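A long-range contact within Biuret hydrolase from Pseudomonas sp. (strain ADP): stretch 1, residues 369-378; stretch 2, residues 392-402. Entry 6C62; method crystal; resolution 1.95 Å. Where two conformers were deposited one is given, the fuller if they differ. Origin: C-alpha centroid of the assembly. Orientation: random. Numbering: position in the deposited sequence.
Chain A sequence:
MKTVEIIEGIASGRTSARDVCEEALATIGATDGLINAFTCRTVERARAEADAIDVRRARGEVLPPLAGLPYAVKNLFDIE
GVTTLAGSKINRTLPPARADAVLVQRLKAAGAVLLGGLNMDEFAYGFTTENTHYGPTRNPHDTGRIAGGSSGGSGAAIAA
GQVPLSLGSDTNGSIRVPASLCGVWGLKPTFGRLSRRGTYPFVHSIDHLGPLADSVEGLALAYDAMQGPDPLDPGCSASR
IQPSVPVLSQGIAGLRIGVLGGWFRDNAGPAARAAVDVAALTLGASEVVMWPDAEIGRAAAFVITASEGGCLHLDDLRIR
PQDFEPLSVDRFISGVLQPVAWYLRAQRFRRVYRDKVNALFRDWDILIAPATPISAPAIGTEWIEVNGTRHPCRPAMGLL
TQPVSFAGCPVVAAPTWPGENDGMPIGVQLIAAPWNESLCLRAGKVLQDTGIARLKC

Stretch 1, residues 369-378: APATPISAPA
Stretch 2 392-402: PCRPAMGLLTQ

No direct hydrogen bond joins these two stretches; a single water bridges them. The water O lies 2.7 Å from Ala371 O and 2.6 Å from Met397 O, donating to both, and 3.0 Å from Leu400 N, from which it accepts, so two carbonyls 4.2 Å apart, Ala371 O and Met397 O, share one bridge.

Stretch 1 leaves a strand at Pro370 (phi/psi -77/154), bends at Ala371 (-81/-37), extends at Thr372 (-139/154), bends again at Pro373 (-69/-30) and continues extended. Pro392 is at the N-cap position before a helix that starts at Cys393, with Ala396 N bonded to Pro392 O at 3.1 Å. Ala396 to Leu399 form a type I turn, closed by Leu399 N to Ala396 O (3.1 Å). The chains run in opposite senses: Ala371 CA lies 6.1 Å from Leu400 CA, Thr372 CA 5.8 Å from Met397 CA, and Pro377 CA 8.4 Å from Cys393 CA.

The contact buries 483 Å², both sides summed, and is mostly apolar. The CA-to-CB bond of Leu400 (chi1 m, chi2 t) points toward stretch 1, and CD1 lies 3.8 Å from Pro370 CB and 3.7 Å from Pro373 N; proline, having no amide hydrogen, leaves no donor unsatisfied against this methyl. The Pro373 ring, C-gamma exo, places CG 3.5 Å from Ala396 O and 4.4 Å from Leu399 CD1. The CA-to-CB bond of Met397 points away from stretch 1, but its flexible chain (chi1 m, chi2 m, chi3 102°) returns, bringing CE 3.8 Å from Ile374 CG1 (chi1 p, chi2 t) and SD 4.2 Å from Pro377 CD. Cys393 (chi1 t) is compact and weakly polar, suiting SG to Pro377 CG at 3.8 Å.

Thr372 (chi1 p) turns its CA-to-CB bond away and braces its own loop, OG1 donating to Ile374 O at 3.0 Å. Thr401 (chi1 p) offers a methyl as well as a hydroxyl, and its CG2 meets Ala371 O at 3.3 Å.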

# COMPACT_ATOMS: atom_id res chain seq x y z
N ALA A 369 11.56 3.37 -26.80
CA ALA A 369 12.79 2.83 -26.25
C ALA A 369 13.03 1.43 -26.76
O ALA A 369 12.12 0.79 -27.26
CB ALA A 369 12.69 2.81 -24.73
N PRO A 370 14.25 0.91 -26.59
CA PRO A 370 14.43 -0.49 -26.94
C PRO A 370 13.85 -1.36 -25.85
O PRO A 370 13.70 -0.92 -24.70
CB PRO A 370 15.96 -0.67 -27.03
CG PRO A 370 16.58 0.68 -26.69
CD PRO A 370 15.49 1.51 -26.06
N ALA A 371 13.46 -2.57 -26.21
CA ALA A 371 12.93 -3.54 -25.26
C ALA A 371 13.99 -4.28 -24.46
O ALA A 371 13.78 -4.64 -23.28
CB ALA A 371 12.04 -4.54 -25.98
N THR A 372 15.11 -4.61 -25.10
CA THR A 372 16.20 -5.31 -24.43
C THR A 372 17.51 -4.68 -24.90
O THR A 372 17.53 -4.07 -25.98
CB THR A 372 16.20 -6.83 -24.80
OG1 THR A 372 16.12 -6.99 -26.22
CG2 THR A 372 15.08 -7.53 -24.15
N PRO A 373 18.58 -4.76 -24.08
CA PRO A 373 19.86 -4.11 -24.45
C PRO A 373 20.55 -4.77 -25.63
O PRO A 373 21.23 -4.08 -26.38
CB PRO A 373 20.71 -4.22 -23.20
CG PRO A 373 19.86 -4.80 -22.15
CD PRO A 373 18.64 -5.38 -22.76
N ILE A 374 20.34 -6.07 -25.80
CA ILE A 374 20.88 -6.87 -26.87
C ILE A 374 19.83 -7.94 -27.30
O ILE A 374 18.82 -8.16 -26.60
CB ILE A 374 22.14 -7.64 -26.38
CG1 ILE A 374 21.83 -8.49 -25.14
CG2 ILE A 374 23.29 -6.71 -26.00
CD1 ILE A 374 22.84 -9.58 -24.86
N SER A 375 20.10 -8.61 -28.41
CA SER A 375 19.31 -9.77 -28.85
C SER A 375 19.68 -11.02 -28.05
O SER A 375 20.62 -10.98 -27.24
CB SER A 375 19.54 -10.02 -30.34
OG SER A 375 18.88 -9.00 -31.05
N ALA A 376 18.99 -12.13 -28.29
CA ALA A 376 19.08 -13.28 -27.44
C ALA A 376 20.51 -13.84 -27.28
O ALA A 376 21.14 -14.17 -28.27
CB ALA A 376 18.16 -14.37 -27.93
N PRO A 377 21.02 -13.90 -26.03
CA PRO A 377 22.30 -14.55 -25.82
C PRO A 377 22.18 -16.08 -25.81
O PRO A 377 21.03 -16.63 -25.82
CB PRO A 377 22.72 -14.01 -24.47
CG PRO A 377 21.47 -13.73 -23.76
CD PRO A 377 20.58 -13.17 -24.83
N ALA A 378 23.32 -16.75 -25.83
CA ALA A 378 23.36 -18.22 -25.76
C ALA A 378 22.76 -18.71 -24.44
O ALA A 378 22.91 -18.10 -23.41
CB ALA A 378 24.84 -18.73 -25.86
N PRO A 392 25.60 -9.17 -14.99
CA PRO A 392 25.01 -10.51 -14.97
C PRO A 392 23.87 -10.56 -16.01
O PRO A 392 23.01 -9.66 -16.07
CB PRO A 392 24.54 -10.69 -13.52
CG PRO A 392 24.42 -9.30 -12.93
CD PRO A 392 25.39 -8.41 -13.74
N CYS A 393 23.89 -11.61 -16.82
CA CYS A 393 22.96 -11.77 -17.93
C CYS A 393 21.51 -11.75 -17.49
O CYS A 393 20.70 -11.09 -18.10
CB CYS A 393 23.22 -13.12 -18.59
SG CYS A 393 22.13 -13.49 -19.98
N ARG A 394 21.17 -12.54 -16.48
CA ARG A 394 19.81 -12.76 -16.09
C ARG A 394 19.10 -11.46 -15.67
O ARG A 394 18.17 -11.10 -16.34
CB ARG A 394 19.64 -13.96 -15.09
CG ARG A 394 20.02 -15.28 -15.80
CD ARG A 394 19.76 -16.56 -15.01
NE ARG A 394 20.68 -16.64 -13.88
CZ ARG A 394 21.95 -17.11 -13.96
NH1 ARG A 394 22.48 -17.62 -15.10
NH2 ARG A 394 22.72 -17.10 -12.87
N PRO A 395 19.62 -10.69 -14.70
CA PRO A 395 18.98 -9.37 -14.42
C PRO A 395 19.07 -8.35 -15.54
O PRO A 395 18.18 -7.53 -15.74
CB PRO A 395 19.75 -8.87 -13.23
CG PRO A 395 20.25 -10.13 -12.58
CD PRO A 395 20.63 -11.04 -13.69
N ALA A 396 20.18 -8.37 -16.27
CA ALA A 396 20.44 -7.34 -17.29
C ALA A 396 19.43 -7.27 -18.42
O ALA A 396 19.28 -6.18 -19.00
CB ALA A 396 21.80 -7.52 -17.91
N MET A 397 18.81 -8.41 -18.78
CA MET A 397 17.82 -8.43 -19.87
C MET A 397 16.68 -7.41 -19.62
O MET A 397 16.04 -6.96 -20.56
CB MET A 397 17.25 -9.84 -20.06
CG MET A 397 18.16 -10.87 -20.76
SD MET A 397 18.76 -10.30 -22.38
CE MET A 397 20.37 -9.83 -21.84
N GLY A 398 16.41 -7.07 -18.35
CA GLY A 398 15.31 -6.12 -18.02
C GLY A 398 15.70 -4.69 -17.71
O GLY A 398 14.90 -3.90 -17.21
N LEU A 399 16.95 -4.33 -17.99
CA LEU A 399 17.42 -2.96 -17.72
C LEU A 399 16.51 -1.83 -18.28
O LEU A 399 16.34 -0.78 -17.66
CB LEU A 399 18.86 -2.80 -18.29
CG LEU A 399 20.02 -3.39 -17.47
CD1 LEU A 399 21.31 -3.37 -18.29
CD2 LEU A 399 20.27 -2.67 -16.16
N LEU A 400 16.02 -2.03 -19.49
CA LEU A 400 15.21 -1.06 -20.22
C LEU A 400 13.69 -1.18 -19.96
O LEU A 400 12.94 -0.24 -20.18
CB LEU A 400 15.46 -1.19 -21.70
CG LEU A 400 16.94 -1.03 -22.09
CD1 LEU A 400 17.19 -1.37 -23.55
CD2 LEU A 400 17.40 0.38 -21.76
N THR A 401 13.26 -2.34 -19.48
CA THR A 401 11.84 -2.60 -19.22
C THR A 401 11.43 -2.17 -17.80
O THR A 401 10.32 -1.66 -17.58
CB THR A 401 11.48 -4.09 -19.42
OG1 THR A 401 12.43 -4.92 -18.75
CG2 THR A 401 11.52 -4.42 -20.84
N GLN A 402 12.32 -2.40 -16.86
CA GLN A 402 12.02 -2.29 -15.44
C GLN A 402 11.56 -0.89 -14.97
O GLN A 402 10.63 -0.80 -14.19
CB GLN A 402 13.20 -2.84 -14.60
CG GLN A 402 12.85 -3.06 -13.14
CD GLN A 402 13.71 -4.09 -12.43
OE1 GLN A 402 14.81 -4.39 -12.88
NE2 GLN A 402 13.19 -4.73 -11.38
O HOH W 1 15.33 -4.51 -21.10